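Local coordinates for uncharacterized HTH-type transcriptional regulator YydK (Bacillus subtilis subsp. subtilis, PDB 3BWG), which probably binds DNA and regulates transcription as a GntR-family protein, pairing a winged helix-turn-helix domain with a UTRA domain, at residues B[130-134]-B[135-139]; B[221-225]-B[226-230]. All coordinates share one frame; numbering follows the deposited sequence.

Contact 1 (B[130-134]-B[135-139]); sequences RYING and QTLCY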
loop_
_atom_site.group_PDB
_atom_site.type_symbol
_atom_site.label_atom_id
_atom_site.label_comp_id
_atom_site.label_asym_id
_atom_site.label_seq_id
_atom_site.Cartn_x
_atom_site.Cartn_y
_atom_site.Cartn_z
ATOM N N ARG B 130 9.296 1.659 -20.025
ATOM C CA ARG B 130 7.921 2.128 -20.155
ATOM C C ARG B 130 7.854 3.657 -20.107
ATOM O O ARG B 130 8.734 4.285 -19.530
ATOM C CB ARG B 130 7.017 1.446 -19.129
ATOM C CG ARG B 130 7.315 -0.045 -18.944
ATOM C CD ARG B 130 6.181 -0.728 -18.176
ATOM N NE ARG B 130 4.983 -0.788 -19.046
ATOM C CZ ARG B 130 3.754 -1.048 -18.606
ATOM N NH1 ARG B 130 3.556 -1.290 -17.305
ATOM N NH2 ARG B 130 2.729 -1.101 -19.466
ATOM N N TYR B 131 6.840 4.239 -20.765
ATOM C CA TYR B 131 6.692 5.697 -20.923
ATOM C C TYR B 131 5.285 6.195 -20.552
ATOM O O TYR B 131 4.278 5.544 -20.856
ATOM C CB TYR B 131 6.977 6.144 -22.362
ATOM C CG TYR B 131 8.332 5.781 -22.896
ATOM C CD1 TYR B 131 9.314 6.755 -23.123
ATOM C CD2 TYR B 131 8.630 4.456 -23.213
ATOM C CE1 TYR B 131 10.604 6.390 -23.638
ATOM C CE2 TYR B 131 9.867 4.084 -23.716
ATOM C CZ TYR B 131 10.850 5.024 -23.911
ATOM O OH TYR B 131 12.058 4.559 -24.396
ATOM N N ILE B 132 5.214 7.345 -19.890
ATOM C CA ILE B 132 3.929 7.996 -19.617
ATOM C C ILE B 132 3.983 9.323 -20.276
ATOM O O ILE B 132 4.844 10.152 -19.958
ATOM C CB ILE B 132 3.573 8.134 -18.086
ATOM C CG1 ILE B 132 4.822 8.264 -17.179
ATOM C CG2 ILE B 132 2.711 6.974 -17.651
ATOM C CD1 ILE B 132 5.276 9.696 -16.896
ATOM N N ASN B 133 3.109 9.493 -21.267
ATOM C CA ASN B 133 3.062 10.701 -22.094
ATOM C C ASN B 133 4.406 11.146 -22.637
ATOM O O ASN B 133 4.834 12.274 -22.387
ATOM C CB ASN B 133 2.373 11.842 -21.332
ATOM C CG ASN B 133 0.853 11.690 -21.319
ATOM O OD1 ASN B 133 0.184 11.909 -22.345
ATOM N ND2 ASN B 133 0.303 11.290 -20.168
ATOM N N GLY B 134 5.080 10.245 -23.356
ATOM C CA GLY B 134 6.314 10.594 -24.086
ATOM C C GLY B 134 7.571 10.703 -23.224
ATOM O O GLY B 134 8.678 10.903 -23.743
ATOM N N GLN B 135 7.410 10.569 -21.912
ATOM C CA GLN B 135 8.533 10.630 -20.996
ATOM C C GLN B 135 8.716 9.236 -20.371
ATOM O O GLN B 135 7.751 8.448 -20.274
ATOM C CB GLN B 135 8.278 11.722 -19.962
ATOM C CG GLN B 135 8.015 13.125 -20.575
ATOM C CD GLN B 135 9.279 13.778 -21.141
ATOM O OE1 GLN B 135 10.396 13.494 -20.699
ATOM N NE2 GLN B 135 9.108 14.662 -22.123
ATOM N N THR B 136 9.950 8.900 -20.007
ATOM C CA THR B 136 10.226 7.609 -19.360
ATOM C C THR B 136 9.591 7.508 -17.970
ATOM O O THR B 136 9.685 8.440 -17.147
ATOM C CB THR B 136 11.725 7.324 -19.243
ATOM O OG1 THR B 136 12.329 8.381 -18.498
ATOM C CG2 THR B 136 12.349 7.255 -20.609
ATOM N N LEU B 137 8.954 6.353 -17.729
ATOM C CA LEU B 137 8.362 6.008 -16.439
ATOM C C LEU B 137 9.285 5.071 -15.624
ATOM O O LEU B 137 9.533 5.276 -14.417
ATOM C CB LEU B 137 6.986 5.350 -16.661
ATOM C CG LEU B 137 6.317 4.811 -15.379
ATOM C CD1 LEU B 137 6.056 5.924 -14.354
ATOM C CD2 LEU B 137 5.044 4.031 -15.620
ATOM N N CYS B 138 9.770 4.028 -16.285
ATOM C CA CYS B 138 10.522 2.998 -15.617
ATOM C C CYS B 138 11.284 2.127 -16.591
ATOM O O CYS B 138 11.062 2.180 -17.796
ATOM C CB CYS B 138 9.611 2.117 -14.741
ATOM S SG CYS B 138 8.373 1.141 -15.659
ATOM N N TYR B 139 12.182 1.343 -16.015
ATOM C CA TYR B 139 12.963 0.364 -16.676
ATOM C C TYR B 139 12.650 -0.889 -15.849
ATOM O O TYR B 139 12.770 -0.871 -14.616
ATOM C CB TYR B 139 14.463 0.759 -16.585
ATOM C CG TYR B 139 15.410 -0.383 -16.903
ATOM C CD1 TYR B 139 15.347 -1.036 -18.142
ATOM C CD2 TYR B 139 16.344 -0.825 -15.976
ATOM C CE1 TYR B 139 16.166 -2.116 -18.437
ATOM C CE2 TYR B 139 17.200 -1.901 -16.268
ATOM C CZ TYR B 139 17.104 -2.538 -17.516
ATOM O OH TYR B 139 17.931 -3.606 -17.850
#

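Contact 2 (B[221-225]-B[226-230]); sequences ISYNY and EQSQF. With EDO (1,2-ethanediol), chain I; EDO (1,2-ethanediol), chain H.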
loop_
_atom_site.group_PDB
_atom_site.type_symbol
_atom_site.label_atom_id
_atom_site.label_comp_id
_atom_site.label_asym_id
_atom_site.label_seq_id
_atom_site.Cartn_x
_atom_site.Cartn_y
_atom_site.Cartn_z
ATOM N N ILE B 221 11.916 -3.293 -10.908
ATOM C CA ILE B 221 11.639 -2.036 -11.597
ATOM C C ILE B 221 12.312 -0.829 -10.951
ATOM O O ILE B 221 12.306 -0.661 -9.726
ATOM C CB ILE B 221 10.155 -1.795 -11.678
ATOM C CG1 ILE B 221 9.446 -3.049 -12.251
ATOM C CG2 ILE B 221 9.868 -0.514 -12.554
ATOM C CD1 ILE B 221 7.953 -2.919 -12.483
ATOM N N SER B 222 12.929 -0.014 -11.791
ATOM C CA SER B 222 13.461 1.264 -11.370
ATOM C C SER B 222 12.648 2.362 -12.051
ATOM O O SER B 222 12.571 2.395 -13.274
ATOM C CB SER B 222 14.939 1.381 -11.782
ATOM O OG SER B 222 15.705 0.428 -11.079
ATOM N N TYR B 223 12.090 3.268 -11.256
ATOM C CA TYR B 223 11.329 4.379 -11.782
ATOM C C TYR B 223 12.129 5.676 -11.966
ATOM O O TYR B 223 13.099 5.948 -11.229
ATOM C CB TYR B 223 10.099 4.622 -10.891
ATOM C CG TYR B 223 9.103 3.460 -10.889
ATOM C CD1 TYR B 223 8.066 3.432 -11.809
ATOM C CD2 TYR B 223 9.198 2.408 -9.962
ATOM C CE1 TYR B 223 7.142 2.357 -11.838
ATOM C CE2 TYR B 223 8.272 1.324 -9.963
ATOM C CZ TYR B 223 7.232 1.332 -10.904
ATOM O OH TYR B 223 6.298 0.310 -10.976
ATOM N N ASN B 224 11.692 6.481 -12.931
ATOM C CA ASN B 224 12.169 7.846 -13.089
ATOM C C ASN B 224 11.605 8.754 -11.982
ATOM O O ASN B 224 10.396 9.053 -11.976
ATOM C CB ASN B 224 11.747 8.315 -14.497
ATOM C CG ASN B 224 12.149 9.721 -14.820
ATOM O OD1 ASN B 224 12.374 10.564 -13.933
ATOM N ND2 ASN B 224 12.218 10.006 -16.117
ATOM N N TYR B 225 12.466 9.191 -11.051
ATOM C CA TYR B 225 12.052 10.024 -9.921
ATOM C C TYR B 225 11.381 11.349 -10.315
ATOM O O TYR B 225 10.635 11.928 -9.525
ATOM C CB TYR B 225 13.235 10.274 -8.950
ATOM C CG TYR B 225 14.176 11.376 -9.360
ATOM C CD1 TYR B 225 14.117 12.618 -8.753
ATOM C CD2 TYR B 225 15.123 11.172 -10.359
ATOM C CE1 TYR B 225 14.984 13.661 -9.128
ATOM C CE2 TYR B 225 16.002 12.204 -10.769
ATOM C CZ TYR B 225 15.924 13.432 -10.131
ATOM O OH TYR B 225 16.777 14.429 -10.481
ATOM N N GLU B 226 11.618 11.808 -11.537
ATOM C CA GLU B 226 11.010 13.060 -11.996
ATOM C C GLU B 226 9.648 12.881 -12.642
ATOM O O GLU B 226 9.014 13.870 -12.975
ATOM C CB GLU B 226 11.885 13.791 -13.047
ATOM C CG GLU B 226 13.331 13.857 -12.790
ATOM C CD GLU B 226 14.001 14.893 -13.716
ATOM O OE1 GLU B 226 13.948 14.742 -14.971
ATOM O OE2 GLU B 226 14.537 15.874 -13.163
ATOM N N GLN B 227 9.228 11.641 -12.889
ATOM C CA GLN B 227 8.013 11.403 -13.700
ATOM C C GLN B 227 7.024 10.464 -12.971
ATOM O O GLN B 227 6.051 9.976 -13.567
ATOM C CB GLN B 227 8.355 10.822 -15.080
ATOM C CG GLN B 227 9.309 11.640 -15.956
ATOM C CD GLN B 227 8.665 12.909 -16.470
ATOM O OE1 GLN B 227 7.457 12.987 -16.563
ATOM N NE2 GLN B 227 9.479 13.922 -16.782
ATOM N N SER B 228 7.266 10.222 -11.694
ATOM C CA SER B 228 6.432 9.246 -10.938
ATOM C C SER B 228 6.374 9.572 -9.451
ATOM O O SER B 228 7.300 10.173 -8.889
ATOM C CB SER B 228 6.945 7.837 -11.182
ATOM O OG SER B 228 8.234 7.732 -10.642
ATOM N N GLN B 229 5.234 9.273 -8.847
ATOM C CA GLN B 229 5.040 9.394 -7.416
ATOM C C GLN B 229 3.822 8.576 -7.203
ATOM O O GLN B 229 3.004 8.492 -8.123
ATOM C CB GLN B 229 4.755 10.815 -6.961
ATOM C CG GLN B 229 3.803 11.620 -7.850
ATOM C CD GLN B 229 4.531 12.277 -8.989
ATOM O OE1 GLN B 229 5.590 12.867 -8.778
ATOM N NE2 GLN B 229 3.992 12.189 -10.191
ATOM N N PHE B 230 3.692 8.006 -5.992
ATOM C CA PHE B 230 2.760 6.889 -5.718
ATOM C C PHE B 230 1.826 7.130 -4.552
ATOM O O PHE B 230 2.177 7.808 -3.613
ATOM C CB PHE B 230 3.524 5.562 -5.504
ATOM C CG PHE B 230 4.445 5.239 -6.644
ATOM C CD1 PHE B 230 3.996 4.478 -7.727
ATOM C CD2 PHE B 230 5.747 5.717 -6.648
ATOM C CE1 PHE B 230 4.803 4.241 -8.830
ATOM C CE2 PHE B 230 6.590 5.458 -7.747
ATOM C CZ PHE B 230 6.077 4.717 -8.853
HETATM C C1 EDO I . 10.531 7.866 -8.133
HETATM O O1 EDO I . 9.167 7.591 -8.243
HETATM C C2 EDO I . 11.210 6.732 -8.850
HETATM O O2 EDO I . 12.573 6.985 -8.676
HETATM C C1 EDO H . 15.148 -2.782 -12.758
HETATM O O1 EDO H . 16.146 -1.821 -12.433
HETATM C C2 EDO H . 15.746 -3.729 -13.770
HETATM O O2 EDO H . 16.665 -4.572 -13.063
HETATM O O HOH W 1 12.601 13.185 -16.795
HETATM O O HOH W 2 9.345 10.493 -7.365
#

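Contact 1 (B[130-134]-B[135-139])
Tyr131 and Thr136 lie opposite each other in a tight beta hairpin, and their side chains meet at an angle: the methyl CG2 of Thr136 rests 3.6 Å from CE1 of the Tyr131 ring, obliquely to it. A chi1 of -57° sets CG of Tyr131 beside the backbone N, and the base of the side chain then lies against the Gln135 carbonyl, with CB 3.2 Å from Gln135 O. The same O is 3.0 Å from Tyr131 CA in a CA-H...O contact. With an alanine here the ring is gone, and the Thr136 methyl would probably be left without its aromatic neighbour. On the other face, Ile132 and Leu137 meet roughly perpendicular, CG1 of Ile132 packing 3.7 Å from CB of Leu137. Farther along, the aliphatic part of Arg130 runs past Cys138, with CG 3.6 Å from SG, while its guanidinium group leads away to Ser97 and a salt bridge with Glu91. The backbone register is uneven. A classic beta bulge sets the two residues Leu137 and Cys138 against the single Arg130: Arg130 O takes a firm bond from Leu137 N (2.8 Å) and a weak one from Cys138 N, and Arg130 N gives a nearly straight bond to Cys138 O (2.9 Å, 166° at the hydrogen). At the closed end, Ile132 N bonds to Gln135 O at 2.8 Å, Gln135 N returns a longer bond to Ile132 O, and Asn133 and Gly134, both with positive phi, form the corners of a type I' turn. The hairpin joins strands 123-132 and 135-145 of the six-stranded antiparallel sheet in the UTRA domain. Strand 95-105 flanks it next to Tyr131, strand 215-224 next to Leu137, and Thr136 OG1 reaches Leu193 O at the end of helix 187-193.

Contact 2 (B[221-225]-B[226-230])
Asn224, first residue of a type I turn, holds that turn with both its oxygens. Its backbone O accepts Gln227 N (3.0 Å) and Ser228 OG (2.9 Å); the two donors arrive from opposite faces of the carbonyl plane. Its side-chain CG is anti to the backbone N (chi1 179°), which brings OD1 to the Glu226 N-H, 2.8 Å from N. A water links Asn224 ND2, Glu226 OE1 and Gln227 NE2, and ND2 also bonds to Thr136 OG1. Ser228 OG also receives O1 of a 1,2-ethanediol, probably from the crystallisation liquor, whose O2 donates to Tyr223 O. Outward from this network, CG of Glu226 sits over one face of the Tyr225 ring, 3.8 Å from its centroid, in a CH-pi contact. On the buried side Phe230 turns its edge to the face of Tyr223, with CZ over the ring centre, centroids 5.0 Å apart and planes at 70°, a T-shaped pair; Ile221 CG2 lies against the opposite face, toward its rim. The turn thus rests on Asn224 oxygens meeting two backbone N-H groups and a serine hydroxyl, while the aromatic pair packs next to the place where Phe230 pairs with a strand of the second subunit.

Both contacts are local and partly buried, and they belong to one sheet: contact 1 joins strands 123-132 and 135-145, and contact 2 adjoins the next strand, 215-224. Contact 1 is a bulged hairpin held by backbone pairing, with an exposed turn and Arg130, Leu137 and Cys138 buried. Contact 2 is a turn following strand 215-224, where side-chain acceptors and hydroxyls join the backbone bonds; its aromatic pair lies inward while Glu226 is exposed. The two are joined directly, by the Asn224 side chain and by Leu137 O to Asn224 N, at 2.9 Å probably a hydrogen bond. Only contact 2 touches the second subunit.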